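Local coordinates for sesquisabinene B synthase 2 (Santalum album, PDB 6A2A), which probably catalyses the magnesium- or manganese-dependent cyclisation of farnesyl diphosphate to the sesquiterpene sesquisabinene B, at the interface of chains A and B. Coordinates in Å, arbitrary orientation; residue numbers count along the deposited sequence, not the author numbering. Chains: chain A/B, Sesquisabinene B synthase 2.

Contact 1: the interface of chains A and B. Residues chain A 344, 348, 351-352, 355; chain B 369, 373, 375.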
# COMPACT_ATOMS: atom_id res chain seq x y z
N ASP A 344 -5.81 -21.26 -9.98
CA ASP A 344 -5.49 -22.26 -8.98
C ASP A 344 -4.91 -23.57 -9.57
O ASP A 344 -4.42 -24.37 -8.81
CB ASP A 344 -6.73 -22.61 -8.13
CG ASP A 344 -7.04 -21.56 -7.08
OD1 ASP A 344 -6.20 -20.65 -6.77
OD2 ASP A 344 -8.13 -21.69 -6.51
N ARG A 348 1.66 -22.67 -6.17
CA ARG A 348 1.78 -21.48 -5.39
C ARG A 348 2.90 -20.55 -5.90
O ARG A 348 2.68 -19.32 -6.08
CB ARG A 348 2.06 -21.90 -3.95
CG ARG A 348 2.51 -20.78 -3.04
CD ARG A 348 2.76 -21.25 -1.62
NE ARG A 348 3.04 -20.13 -0.76
CZ ARG A 348 2.11 -19.42 -0.12
NH1 ARG A 348 0.83 -19.70 -0.30
NH2 ARG A 348 2.48 -18.36 0.57
N ARG A 351 1.66 -19.15 -9.16
CA ARG A 351 0.39 -18.47 -9.01
C ARG A 351 0.56 -17.10 -8.33
O ARG A 351 -0.15 -16.14 -8.71
CB ARG A 351 -0.57 -19.31 -8.14
CG ARG A 351 -2.03 -18.98 -8.35
CD ARG A 351 -2.98 -19.73 -7.42
NE ARG A 351 -2.61 -21.12 -7.25
CZ ARG A 351 -2.88 -21.87 -6.19
NH1 ARG A 351 -3.78 -21.49 -5.29
NH2 ARG A 351 -2.22 -23.01 -6.04
N MET A 352 1.45 -16.99 -7.38
CA MET A 352 1.61 -15.71 -6.61
C MET A 352 2.18 -14.61 -7.52
O MET A 352 1.58 -13.51 -7.64
CB MET A 352 2.39 -15.94 -5.32
CG MET A 352 1.50 -16.62 -4.25
SD MET A 352 2.34 -17.01 -2.74
CE MET A 352 2.85 -15.37 -2.24
N LEU A 355 -0.74 -13.62 -10.00
CA LEU A 355 -1.82 -12.84 -9.46
C LEU A 355 -1.30 -11.47 -9.00
O LEU A 355 -2.06 -10.47 -9.00
CB LEU A 355 -2.47 -13.57 -8.29
CG LEU A 355 -3.32 -14.79 -8.68
CD1 LEU A 355 -3.79 -15.55 -7.45
CD2 LEU A 355 -4.48 -14.38 -9.56
N LEU B 369 -4.22 -16.23 -0.01
CA LEU B 369 -3.24 -17.15 -0.61
C LEU B 369 -1.87 -17.02 0.04
O LEU B 369 -1.24 -17.98 0.44
CB LEU B 369 -3.17 -16.86 -2.11
CG LEU B 369 -2.14 -17.65 -2.90
CD1 LEU B 369 -2.38 -19.15 -2.75
CD2 LEU B 369 -2.24 -17.22 -4.35
N GLY B 373 -2.64 -19.67 2.62
CA GLY B 373 -2.41 -20.83 1.74
C GLY B 373 -3.62 -21.17 0.89
O GLY B 373 -3.68 -22.24 0.28
N ASN B 375 -6.27 -19.41 -1.99
CA ASN B 375 -6.76 -18.33 -2.84
C ASN B 375 -8.22 -17.96 -2.51
O ASN B 375 -9.15 -18.71 -2.81
CB ASN B 375 -6.65 -18.72 -4.32
CG ASN B 375 -7.13 -17.66 -5.27
OD1 ASN B 375 -7.46 -16.56 -4.82
ND2 ASN B 375 -7.16 -17.97 -6.56
O HOH W 1 -9.48 -20.91 -4.48
O HOH W 2 -3.05 -23.03 -2.73
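The carboxylate oxygen OD1 of A:Asp344 is gripped from both chains: B:Asn375 ND2 donates to it across the interface at 2.9 Å, and A:Arg351 NH1 forms a salt bridge with it from its own side at 3.0 Å. The site belongs to the metal-binding class I terpene synthase domain, where helix 348-372 of one subunit meets the end of its copy in the other. B:Asn375 donates within its amide plane but reaches OD1 from above the carboxylate, the two planes standing 83° apart. Water 1 links the other carboxylate oxygen, OD2, to B:Asn375 O, and water 2 bridges A:Arg351 NH1 and B:Gly373 O. A:Arg348, the first residue of its helix, donates through NH1 to B:Leu369 O at 2.8 Å, near the C-terminal end of the partner helix, nearly in its guanidinium plane though above the carbonyl plane. An extended chain, with CG anti to the backbone N (chi1 168°), carries the group there, and A:Met352 SD covers the centre of one face of the A:Arg348 guanidinium. The B:Leu369 side chain wedges between these polar links. B:Leu369 CD2 touches A:Met352 CG at 3.8 Å and also meets A:Leu355 CD1, while B:Leu369 CD1 lies 3.7 Å from A:Arg351 NH1.

Contact 2: the interface of chains A and B. Residues chain A 340, 358-359, 362; chain B 340, 358-359, 362.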
# COMPACT_ATOMS: atom_id res chain seq x y z
N ILE A 340 -8.55 -14.81 -14.52
CA ILE A 340 -7.79 -15.59 -13.55
C ILE A 340 -8.58 -16.80 -13.03
O ILE A 340 -8.17 -17.39 -12.03
CB ILE A 340 -7.34 -14.70 -12.38
CG1 ILE A 340 -8.51 -13.95 -11.74
CG2 ILE A 340 -6.26 -13.72 -12.85
CD1 ILE A 340 -8.25 -13.50 -10.34
N PHE A 358 -1.32 -9.43 -12.13
CA PHE A 358 -2.69 -9.08 -12.43
C PHE A 358 -3.17 -7.91 -11.53
O PHE A 358 -3.66 -6.93 -12.03
CB PHE A 358 -3.54 -10.35 -12.24
CG PHE A 358 -5.00 -10.20 -12.52
CD1 PHE A 358 -5.44 -10.15 -13.82
CD2 PHE A 358 -5.92 -10.07 -11.49
CE1 PHE A 358 -6.79 -10.03 -14.11
CE2 PHE A 358 -7.27 -9.96 -11.79
CZ PHE A 358 -7.68 -9.96 -13.09
N ASN A 359 -2.97 -8.03 -10.23
CA ASN A 359 -3.45 -7.08 -9.23
C ASN A 359 -2.73 -5.73 -9.39
O ASN A 359 -3.37 -4.66 -9.36
CB ASN A 359 -3.32 -7.58 -7.79
CG ASN A 359 -4.26 -8.73 -7.46
OD1 ASN A 359 -5.13 -9.04 -8.23
ND2 ASN A 359 -4.00 -9.39 -6.35
N ASN A 362 -3.88 -3.98 -12.66
CA ASN A 362 -5.19 -3.38 -12.36
C ASN A 362 -5.06 -2.11 -11.50
O ASN A 362 -5.77 -1.14 -11.78
CB ASN A 362 -6.11 -4.41 -11.72
CG ASN A 362 -6.49 -5.53 -12.67
OD1 ASN A 362 -6.48 -5.35 -13.88
ND2 ASN A 362 -6.88 -6.68 -12.11
N ILE B 340 -13.98 -7.58 -16.10
CA ILE B 340 -14.08 -6.13 -16.16
C ILE B 340 -13.92 -5.63 -17.60
O ILE B 340 -13.75 -4.43 -17.83
CB ILE B 340 -13.04 -5.48 -15.22
CG1 ILE B 340 -11.60 -5.91 -15.53
CG2 ILE B 340 -13.39 -5.77 -13.79
CD1 ILE B 340 -10.55 -5.02 -14.82
N PHE B 358 -13.56 -4.69 -7.14
CA PHE B 358 -12.80 -5.76 -7.89
C PHE B 358 -11.35 -5.82 -7.40
O PHE B 358 -10.89 -6.88 -6.92
CB PHE B 358 -12.88 -5.41 -9.37
CG PHE B 358 -12.26 -6.41 -10.30
CD1 PHE B 358 -12.85 -7.65 -10.51
CD2 PHE B 358 -11.07 -6.12 -10.94
CE1 PHE B 358 -12.28 -8.56 -11.38
CE2 PHE B 358 -10.49 -7.04 -11.80
CZ PHE B 358 -11.10 -8.25 -12.02
N ASN B 359 -10.65 -4.67 -7.47
CA ASN B 359 -9.25 -4.64 -7.05
C ASN B 359 -9.08 -5.02 -5.58
O ASN B 359 -8.18 -5.85 -5.24
CB ASN B 359 -8.60 -3.29 -7.39
CG ASN B 359 -8.50 -3.02 -8.87
OD1 ASN B 359 -8.69 -3.88 -9.70
ND2 ASN B 359 -8.18 -1.79 -9.23
N ASN B 362 -9.78 -8.73 -5.03
CA ASN B 362 -8.60 -9.43 -5.53
C ASN B 362 -7.49 -9.35 -4.51
O ASN B 362 -6.86 -10.35 -4.22
CB ASN B 362 -8.20 -8.90 -6.92
CG ASN B 362 -9.16 -9.35 -8.00
OD1 ASN B 362 -9.81 -10.37 -7.85
ND2 ASN B 362 -9.26 -8.60 -9.09
O HOH W 3 -7.02 -6.64 -9.16
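A two-fold symmetric helix-to-helix interface brings the two copies of helix 348-372 together, joining the subunits of the deposited dimer through matched phenylalanines and asparagines. At its middle lies water 3. A:Asn362 ND2 and B:Asn362 ND2 each donate to water 3 at 3.0 Å, the first almost straight (169° at H), and the OD1 oxygens of A:Asn359 and B:Asn359 also lie within bonding reach of it. The amides of A:Asn359 and B:Asn362 are almost parallel, their planes 9° apart, and B:Asn359 pairs likewise with A:Asn362. A:Asn359 OD1 also packs against B:Asn362 CB at 3.3 Å. The two phenyl groups meet rim to rim, A:Phe358 CZ lying 4.0 Å from B:Phe358 CZ, and their side chains cross at about a right angle. A chi1 of -179° swings the A:Phe358 ring away from its backbone N and points its rim toward chain B, where A:Phe358 CE2 meets B:Asn362 ND2 at 3.6 Å. A:Asn362 ND2 lies over one face of the A:Phe358 ring and A:Ile340 CG2 over the centre of the other, which should limit its tilting; chain B repeats this. For the protein, the patch joins like surfaces of two synthase subunits, although the structure alone does not show that this dimer forms in solution.

Contact 3: the interface of chains A and B. Residues chain A 269-270, 272, 352, 355-356; chain B 366, 370.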
# COMPACT_ATOMS: atom_id res chain seq x y z
N GLY A 269 4.29 -7.48 1.35
CA GLY A 269 2.87 -7.78 1.29
C GLY A 269 2.48 -8.72 0.16
O GLY A 269 1.53 -9.50 0.28
N THR A 270 3.20 -8.66 -0.98
CA THR A 270 2.87 -9.60 -2.05
C THR A 270 3.32 -11.00 -1.66
O THR A 270 2.97 -11.95 -2.34
CB THR A 270 3.57 -9.28 -3.39
OG1 THR A 270 5.00 -9.38 -3.30
CG2 THR A 270 3.22 -7.91 -3.89
N LEU A 272 6.24 -12.02 -2.51
CA LEU A 272 7.17 -12.44 -3.57
C LEU A 272 8.63 -12.44 -3.13
O LEU A 272 9.48 -13.08 -3.76
CB LEU A 272 6.95 -11.57 -4.81
CG LEU A 272 5.60 -11.74 -5.48
CD1 LEU A 272 5.48 -10.91 -6.78
CD2 LEU A 272 5.26 -13.21 -5.74
N MET A 352 1.45 -16.99 -7.38
CA MET A 352 1.61 -15.71 -6.61
C MET A 352 2.18 -14.61 -7.52
O MET A 352 1.58 -13.51 -7.64
CB MET A 352 2.39 -15.94 -5.32
CG MET A 352 1.50 -16.62 -4.25
SD MET A 352 2.34 -17.01 -2.74
CE MET A 352 2.85 -15.37 -2.24
N LEU A 355 -0.74 -13.62 -10.00
CA LEU A 355 -1.82 -12.84 -9.46
C LEU A 355 -1.30 -11.47 -9.00
O LEU A 355 -2.06 -10.47 -9.00
CB LEU A 355 -2.47 -13.57 -8.29
CG LEU A 355 -3.32 -14.79 -8.68
CD1 LEU A 355 -3.79 -15.55 -7.45
CD2 LEU A 355 -4.48 -14.38 -9.56
N THR A 356 -0.02 -11.38 -8.63
CA THR A 356 0.54 -10.06 -8.32
C THR A 356 0.66 -9.21 -9.59
O THR A 356 0.37 -8.02 -9.57
CB THR A 356 1.84 -10.19 -7.55
OG1 THR A 356 1.61 -10.87 -6.31
CG2 THR A 356 2.46 -8.83 -7.31
N TYR B 366 -6.08 -12.53 -2.44
CA TYR B 366 -4.68 -12.78 -2.59
C TYR B 366 -3.98 -12.87 -1.24
O TYR B 366 -3.12 -13.75 -1.03
CB TYR B 366 -4.03 -11.72 -3.49
CG TYR B 366 -2.57 -11.97 -3.69
CD1 TYR B 366 -1.63 -11.57 -2.78
CD2 TYR B 366 -2.13 -12.69 -4.78
CE1 TYR B 366 -0.28 -11.86 -2.95
CE2 TYR B 366 -0.81 -13.02 -4.94
CZ TYR B 366 0.13 -12.55 -4.08
OH TYR B 366 1.43 -12.88 -4.30
N LYS B 370 -1.38 -15.79 0.13
CA LYS B 370 -0.08 -15.52 0.62
C LYS B 370 0.09 -15.99 2.08
O LYS B 370 1.06 -16.67 2.38
CB LYS B 370 0.17 -14.02 0.57
CG LYS B 370 1.61 -13.61 0.79
CD LYS B 370 1.94 -12.95 2.07
CE LYS B 370 1.19 -11.67 2.33
NZ LYS B 370 1.22 -11.38 3.78
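The backbone carbonyl of A:Thr270, at the end of helix 239-270, presents its oxygen to B:Tyr366 OH, which donates in the carbonyl plane at a C=O...donor angle of 149° and a distance of 2.7 Å. The same phenol oxygen, B:Tyr366 OH, lies 2.8 Å from A:Thr356 OG1, a hydroxyl pair that can form a hydrogen bond of undecided direction. A:Thr356 OG1 donates to A:Met352 O at 3.0 Å, one helical turn earlier, from above the carbonyl plane; the hydroxyl hydrogens are not seen, and they may alternate between acceptors, since making both carbonyl bonds would leave neither for the hydroxyl pair. CG of B:Tyr366 stands opposite the backbone N (chi1 -179°), directing the ring across the interface with its hydroxyl leading. A:Leu355 CB packs on B:Tyr366 CD2 at 3.6 Å, and A:Met352 CB lies 3.4 Å from B:Tyr366 OH. A phenylalanine in place of B:Tyr366 would probably leave the A:Thr270 carbonyl and the A:Thr356 hydroxyl without their phenol partner. B:Lys370, its chain kinked partway along, lays CG against the methyl CE of A:Met352 at 3.7 Å, and its aliphatic chain continues toward A:Gly269 O. A:Leu272 N donates to A:Thr270 OG1 at 3.0 Å, bracing the turn after the helix. In the fold, the site lies where the end of helix 239-270 and the side of helix 348-372 together receive the partner's helix 348-372.

Helix 348-372 runs through all three contacts and supplies residues from both chains. Contacts 1 and 3 are neighbours, their C-alpha centres about 7 Å apart, and they share A:Met352 and A:Leu355, which pack against successive turns of the partner helix. The C-alpha centre of contact 2 lies about 13 Å from that of contact 1 and about 12 Å from that of contact 3, at the two-fold axis. Because the interface is symmetric, contacts 1 and 3 each recur with the chains exchanged, flanking contact 2. The assembly therefore combines a water-centred middle with direct polar links toward the helix ends, a pattern that would fix the register of the paired helices.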